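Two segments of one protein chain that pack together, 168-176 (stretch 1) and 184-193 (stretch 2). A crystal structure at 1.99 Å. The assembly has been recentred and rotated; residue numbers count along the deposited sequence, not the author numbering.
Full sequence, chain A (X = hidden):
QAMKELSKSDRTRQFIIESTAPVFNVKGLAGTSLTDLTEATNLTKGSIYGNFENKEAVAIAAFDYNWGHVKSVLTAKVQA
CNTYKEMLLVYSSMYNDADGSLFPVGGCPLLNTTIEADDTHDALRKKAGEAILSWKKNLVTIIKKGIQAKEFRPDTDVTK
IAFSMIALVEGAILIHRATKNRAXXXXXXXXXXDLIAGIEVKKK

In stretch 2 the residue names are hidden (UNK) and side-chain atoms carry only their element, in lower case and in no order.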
ATOM      1  N   LEU A 168      -5.406   0.564   8.777  1.00 21.29           N
ATOM      2  CA  LEU A 168      -4.497  -0.113   9.660  1.00 21.37           C
ATOM      3  C   LEU A 168      -4.072  -1.489   9.146  1.00 20.76           C
ATOM      4  O   LEU A 168      -2.906  -1.856   9.296  1.00 20.12           O
ATOM      5  CB  LEU A 168      -5.084  -0.227  11.054  1.00 21.30           C
ATOM      6  CG  LEU A 168      -5.059   1.030  11.926  1.00 23.57           C
ATOM      7  CD1 LEU A 168      -5.907   0.770  13.218  1.00 19.76           C
ATOM      8  CD2 LEU A 168      -3.622   1.428  12.230  1.00 20.68           C
ATOM      9  N   VAL A 169      -4.997  -2.245   8.550  1.00 20.88           N
ATOM     10  CA  VAL A 169      -4.681  -3.547   8.039  1.00 20.68           C
ATOM     11  C   VAL A 169      -3.739  -3.435   6.820  1.00 21.69           C
ATOM     12  O   VAL A 169      -2.692  -4.064   6.785  1.00 20.52           O
ATOM     13  CB  VAL A 169      -5.951  -4.349   7.703  1.00 21.70           C
ATOM     14  CG1 VAL A 169      -5.602  -5.649   6.945  1.00 18.95           C
ATOM     15  CG2 VAL A 169      -6.718  -4.666   9.014  1.00 19.38           C
ATOM     16  N   GLU A 170      -4.093  -2.575   5.867  1.00 21.39           N
ATOM     17  CA  GLU A 170      -3.308  -2.410   4.676  1.00 20.87           C
ATOM     18  C   GLU A 170      -1.936  -1.801   4.980  1.00 21.11           C
ATOM     19  O   GLU A 170      -0.969  -2.187   4.372  1.00 21.57           O
ATOM     20  CB  GLU A 170      -4.085  -1.607   3.643  1.00 21.47           C
ATOM     21  CG  GLU A 170      -5.395  -2.289   3.241  1.00 22.81           C
ATOM     22  CD  GLU A 170      -5.186  -3.693   2.690  1.00 27.96           C
ATOM     23  OE1 GLU A 170      -4.790  -3.829   1.494  1.00 29.16           O
ATOM     24  OE2 GLU A 170      -5.460  -4.656   3.445  1.00 27.92           O
ATOM     25  N   GLY A 171      -1.882  -0.875   5.938  1.00 21.25           N
ATOM     26  CA  GLY A 171      -0.645  -0.273   6.409  1.00 20.95           C
ATOM     27  C   GLY A 171       0.251  -1.271   7.122  1.00 21.03           C
ATOM     28  O   GLY A 171       1.472  -1.226   6.941  1.00 19.97           O
ATOM     29  N   ALA A 172      -0.351  -2.188   7.894  1.00 20.08           N
ATOM     30  CA  ALA A 172       0.385  -3.267   8.549  1.00 20.29           C
ATOM     31  C   ALA A 172       1.039  -4.136   7.495  1.00 20.13           C
ATOM     32  O   ALA A 172       2.215  -4.409   7.594  1.00 21.63           O
ATOM     33  CB  ALA A 172      -0.550  -4.119   9.522  1.00 18.82           C
ATOM     34  N   ILE A 173       0.289  -4.521   6.456  1.00 20.39           N
ATOM     35  CA  ILE A 173       0.815  -5.359   5.375  1.00 20.12           C
ATOM     36  C   ILE A 173       1.999  -4.673   4.684  1.00 20.45           C
ATOM     37  O   ILE A 173       3.066  -5.292   4.469  1.00 21.31           O
ATOM     38  CB  ILE A 173      -0.284  -5.809   4.386  1.00 21.53           C
ATOM     39  CG1 ILE A 173      -1.340  -6.714   5.115  1.00 22.27           C
ATOM     40  CG2 ILE A 173       0.351  -6.439   3.088  1.00 18.44           C
ATOM     41  CD1 ILE A 173      -2.551  -7.135   4.252  1.00 23.47           C
ATOM     42  N   LEU A 174       1.851  -3.378   4.423  1.00 21.17           N
ATOM     43  CA  LEU A 174       2.886  -2.582   3.758  1.00 21.35           C
ATOM     44  C   LEU A 174       4.198  -2.593   4.512  1.00 20.66           C
ATOM     45  O   LEU A 174       5.251  -2.808   3.925  1.00 20.05           O
ATOM     46  CB  LEU A 174       2.431  -1.133   3.559  1.00 21.43           C
ATOM     47  CG  LEU A 174       3.502  -0.228   2.932  1.00 22.92           C
ATOM     48  CD1 LEU A 174       3.746  -0.643   1.500  1.00 27.25           C
ATOM     49  CD2 LEU A 174       3.083   1.263   3.026  1.00 25.88           C
ATOM     50  N   ILE A 175       4.118  -2.399   5.821  1.00 20.70           N
ATOM     51  CA  ILE A 175       5.285  -2.410   6.675  1.00 19.05           C
ATOM     52  C   ILE A 175       5.923  -3.799   6.691  1.00 20.04           C
ATOM     53  O   ILE A 175       7.167  -3.978   6.567  1.00 19.06           O
ATOM     54  CB  ILE A 175       4.890  -1.981   8.065  1.00 19.39           C
ATOM     55  CG1 ILE A 175       4.550  -0.486   8.061  1.00 19.65           C
ATOM     56  CG2 ILE A 175       6.002  -2.298   9.117  1.00 18.89           C
ATOM     57  CD1 ILE A 175       3.840   0.029   9.342  1.00 17.37           C
ATOM     58  N   HIS A 176       5.102  -4.805   6.843  1.00 19.68           N
ATOM     59  CA  HIS A 176       5.651  -6.154   6.763  1.00 20.56           C
ATOM     60  C   HIS A 176       6.373  -6.379   5.402  1.00 21.36           C
ATOM     61  O   HIS A 176       7.471  -6.932   5.374  1.00 21.94           O
ATOM     62  CB  HIS A 176       4.585  -7.206   6.979  1.00 19.93           C
ATOM     63  CG  HIS A 176       5.065  -8.571   6.683  1.00 23.08           C
ATOM     64  ND1 HIS A 176       6.108  -9.151   7.389  1.00 25.79           N
ATOM     65  CD2 HIS A 176       4.736  -9.439   5.701  1.00 22.97           C
ATOM     66  CE1 HIS A 176       6.353 -10.345   6.891  1.00 22.72           C
ATOM     67  NE2 HIS A 176       5.526 -10.554   5.879  1.00 27.10           N
ATOM     68  N   UNK A 184       7.265  -5.815  13.341  1.00 23.59           N
ATOM     69  CA  UNK A 184       6.941  -4.416  13.135  1.00 23.46           C
ATOM     70  C   UNK A 184       5.464  -4.291  12.790  1.00 22.62           C
ATOM     71  O   UNK A 184       4.802  -3.402  13.291  1.00 23.87           O
ATOM     72  o   UNK A 184      13.393  -3.845  12.898  1.00 32.47           O
ATOM     73  c   UNK A 184       9.284  -3.817  12.332  1.00 26.63           C
ATOM     74  c   UNK A 184      11.173  -3.709  13.852  1.00 29.48           C
ATOM     75  c   UNK A 184      11.534  -3.969  11.523  1.00 31.85           C
ATOM     76  c   UNK A 184       9.800  -3.690  13.626  1.00 29.27           C
ATOM     77  c   UNK A 184      10.171  -3.941  11.297  1.00 29.83           C
ATOM     78  c   UNK A 184       7.811  -3.795  12.050  1.00 24.50           C
ATOM     79  c   UNK A 184      12.025  -3.840  12.778  1.00 29.95           C
ATOM     80  N   UNK A 185       4.960  -5.146  11.901  1.00 21.17           N
ATOM     81  CA  UNK A 185       3.546  -5.091  11.557  1.00 21.06           C
ATOM     82  C   UNK A 185       2.695  -5.516  12.766  1.00 21.41           C
ATOM     83  O   UNK A 185       1.565  -5.039  12.922  1.00 21.15           O
ATOM     84  c   UNK A 185       3.251  -5.916  10.300  1.00 20.94           C
ATOM     85  o   UNK A 185       3.905  -7.194  10.344  1.00 21.53           O
ATOM     86  N   UNK A 186       3.215  -6.394  13.644  1.00 21.47           N
ATOM     87  CA  UNK A 186       2.455  -6.775  14.872  1.00 22.05           C
ATOM     88  C   UNK A 186       2.081  -5.545  15.724  1.00 21.67           C
ATOM     89  O   UNK A 186       1.037  -5.532  16.350  1.00 20.26           O
ATOM     90  c   UNK A 186       3.200  -9.188  15.162  1.00 24.94           C
ATOM     91  c   UNK A 186       3.216  -7.805  15.748  1.00 23.05           C
ATOM     92  o   UNK A 186       4.070  -9.995  15.560  1.00 24.81           O
ATOM     93  o   UNK A 186       2.380  -9.438  14.241  1.00 25.81           O
ATOM     94  N   UNK A 187       2.909  -4.505  15.730  1.00 21.23           N
ATOM     95  CA  UNK A 187       2.541  -3.267  16.448  1.00 21.97           C
ATOM     96  C   UNK A 187       1.279  -2.609  15.863  1.00 21.07           C
ATOM     97  O   UNK A 187       0.433  -2.111  16.608  1.00 21.56           O
ATOM     98  c   UNK A 187       3.662  -2.227  16.465  1.00 22.00           C
ATOM     99  c   UNK A 187       4.846  -2.607  17.291  1.00 22.83           C
ATOM    100  c   UNK A 187       7.171  -3.203  17.431  1.00 26.99           C
ATOM    101  c   UNK A 187       5.887  -3.010  19.445  1.00 25.11           C
ATOM    102  c   UNK A 187       7.073  -3.283  18.809  1.00 27.88           C
ATOM    103  c   UNK A 187       4.774  -2.677  18.695  1.00 22.69           C
ATOM    104  o   UNK A 187       8.186  -3.615  19.530  1.00 33.73           O
ATOM    105  c   UNK A 187       6.061  -2.871  16.689  1.00 25.01           C
ATOM    106  N   UNK A 188       1.097  -2.707  14.557  1.00 20.33           N
ATOM    107  CA  UNK A 188      -0.084  -2.095  13.920  1.00 20.09           C
ATOM    108  C   UNK A 188      -1.358  -2.907  14.213  1.00 20.89           C
ATOM    109  O   UNK A 188      -2.467  -2.350  14.446  1.00 20.78           O
ATOM    110  c   UNK A 188      -1.038  -1.181  11.721  1.00 19.52           C
ATOM    111  c   UNK A 188       1.512  -1.180  12.211  1.00 18.84           C
ATOM    112  c   UNK A 188       0.163  -1.919  12.419  1.00 19.87           C
ATOM    113  N   UNK A 189      -1.230  -4.228  14.178  1.00 20.95           N
ATOM    114  CA  UNK A 189      -2.360  -5.079  14.526  1.00 21.24           C
ATOM    115  C   UNK A 189      -2.756  -4.849  15.977  1.00 22.10           C
ATOM    116  O   UNK A 189      -3.953  -4.938  16.330  1.00 22.96           O
ATOM    117  c   UNK A 189      -2.016  -6.559  14.241  1.00 20.99           C
ATOM    118  c   UNK A 189      -3.251  -6.802  12.089  1.00 22.05           C
ATOM    119  c   UNK A 189      -2.223  -7.429  10.051  1.00 22.77           C
ATOM    120  c   UNK A 189      -3.318  -7.055  10.733  1.00 21.20           C
ATOM    121  c   UNK A 189      -0.990  -7.528  10.737  1.00 22.66           C
ATOM    122  c   UNK A 189      -0.924  -7.247  12.083  1.00 19.78           C
ATOM    123  c   UNK A 189      -2.048  -6.887  12.780  1.00 22.34           C
ATOM    124  N   UNK A 190      -1.765  -4.561  16.814  1.00 21.59           N
ATOM    125  CA  UNK A 190      -2.032  -4.207  18.200  1.00 23.54           C
ATOM    126  C   UNK A 190      -2.871  -2.902  18.277  1.00 23.32           C
ATOM    127  O   UNK A 190      -3.837  -2.800  19.058  1.00 23.27           O
ATOM    128  c   UNK A 190      -0.812  -4.315  20.398  1.00 28.57           C
ATOM    129  c   UNK A 190      -0.704  -4.070  18.967  1.00 23.90           C
ATOM    130  o   UNK A 190       1.588  -3.989  20.615  1.00 33.88           O
ATOM    131  o   UNK A 190       0.262  -3.371  22.323  1.00 34.29           O
ATOM    132  c   UNK A 190       0.447  -3.874  21.173  1.00 34.49           C
ATOM    133  N   UNK A 191      -2.524  -1.911  17.466  1.00 22.37           N
ATOM    134  CA  UNK A 191      -3.343  -0.718  17.401  1.00 22.55           C
ATOM    135  C   UNK A 191      -4.714  -0.991  16.788  1.00 22.07           C
ATOM    136  O   UNK A 191      -5.623  -0.319  17.122  1.00 22.53           O
ATOM    137  o   UNK A 191      -1.535   0.935  17.411  1.00 23.32           O
ATOM    138  c   UNK A 191      -2.628   0.420  16.642  1.00 23.27           C
ATOM    139  N   UNK A 192      -4.869  -1.931  15.868  1.00 22.16           N
ATOM    140  CA  UNK A 192      -6.217  -2.282  15.428  1.00 22.69           C
ATOM    141  C   UNK A 192      -7.064  -2.755  16.624  1.00 23.62           C
ATOM    142  O   UNK A 192      -8.205  -2.335  16.791  1.00 22.54           O
ATOM    143  c   UNK A 192      -7.473  -3.842  13.751  1.00 23.12           C
ATOM    144  c   UNK A 192      -6.173  -3.372  14.383  1.00 23.35           C
ATOM    145  c   UNK A 192      -8.186  -2.704  12.954  1.00 24.35           C
ATOM    146  c   UNK A 192      -7.122  -4.988  12.833  1.00 22.13           C
ATOM    147  N   UNK A 193      -6.511  -3.631  17.449  1.00 24.20           N
ATOM    148  CA  UNK A 193      -7.200  -4.030  18.677  1.00 26.61           C
ATOM    149  C   UNK A 193      -7.562  -2.845  19.575  1.00 25.60           C
ATOM    150  O   UNK A 193      -8.669  -2.773  20.100  1.00 25.03           O
ATOM    151  c   UNK A 193      -6.309  -7.423  20.129  1.00 41.42           C
ATOM    152  o   UNK A 193      -5.961  -7.049  21.272  1.00 46.33           O
ATOM    153  c   UNK A 193      -6.328  -6.388  18.991  1.00 34.27           C
ATOM    154  c   UNK A 193      -6.334  -4.988  19.495  1.00 28.03           C
ATOM    155  o   UNK A 193      -6.649  -8.607  19.873  1.00 46.08           O
TER

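Position 184 carries one carbon leading to a six-carbon ring that bears one oxygen. Its CB lies 3.8 Å from CG2 of Ile175, while the ring leads away from stretch 1. This is Tyr184: an apolar stem meets the isoleucine, and the residue is partly exposed, which suits a phenol.

Position 185 has one carbon and one oxygen; its CB lies 3.3 Å from Ala172 O. This is Ser185, whose OG lies 3.4 Å from CB of His176, with no hydrogen bond across the contact. So small a side chain suits the place where the backbones come nearest, Ala172 CA to Ser185 CA being 4.7 Å.

Position 186 shows two carbons, the second carrying two oxygens, and touches nothing on stretch 1. It is Asp186, whose carboxylate suits an exposed site. At 187 a carbon leads to a six-carbon ring with one oxygen, again without contact: Tyr187, whose hydroxyl suits a partly exposed position.

Position 188 has three carbons, forked at the first. One branch rests against the backbone O of Leu168, and the fork reaches apolar side chains. This is Val188. Its CG1 lies 3.1 Å from Leu168 O and 3.7 Å from both Leu168 CD2 and Ala172 CB, while CG2 lies 3.9 Å from Ile175 CD1, so the beta-branched side chain packs among three residues.

Position 189 bears one carbon and a six-carbon ring without oxygen. CA-to-CB points sideways, but the ring comes nearer and lays a face over Ala172, whose CB is 3.9 Å from the ring centroid in a CH-pi contact. This is Phe189, a flat apolar ring that pairs well with a methyl group.

Position 190 has three carbons, the third with two oxygens, and lies out of reach. It is Glu190, its carboxylate hydrogen-bonded elsewhere in the structure.

Position 191 has one carbon and one oxygen. Its backbone O lies 4.1 Å from Leu168 CD1, but its side chain makes no contact within 4.5 Å. This is Ser191, its buried hydroxyl satisfied elsewhere in the structure.

Position 192 holds four carbons forked at the second, near Leu168 and Val169. This is Leu192, apolar as its buried site requires: CD2 lies 3.9 Å from Val169 CG2, and CD1 4.2 Å from Leu168 CD1.

Position 193, three carbons ending in two oxygens, points away and is exposed: Glu193, suitably charged.

The helices run nearly antiparallel, at 171°. Small Ala172 and Ser185 meet where the backbones are closest, larger apolar side chains pack around them, and no hydrogen bond crosses the 544 Å² contact.

Stretch 2, residues 184-193: YSDYVFESLE
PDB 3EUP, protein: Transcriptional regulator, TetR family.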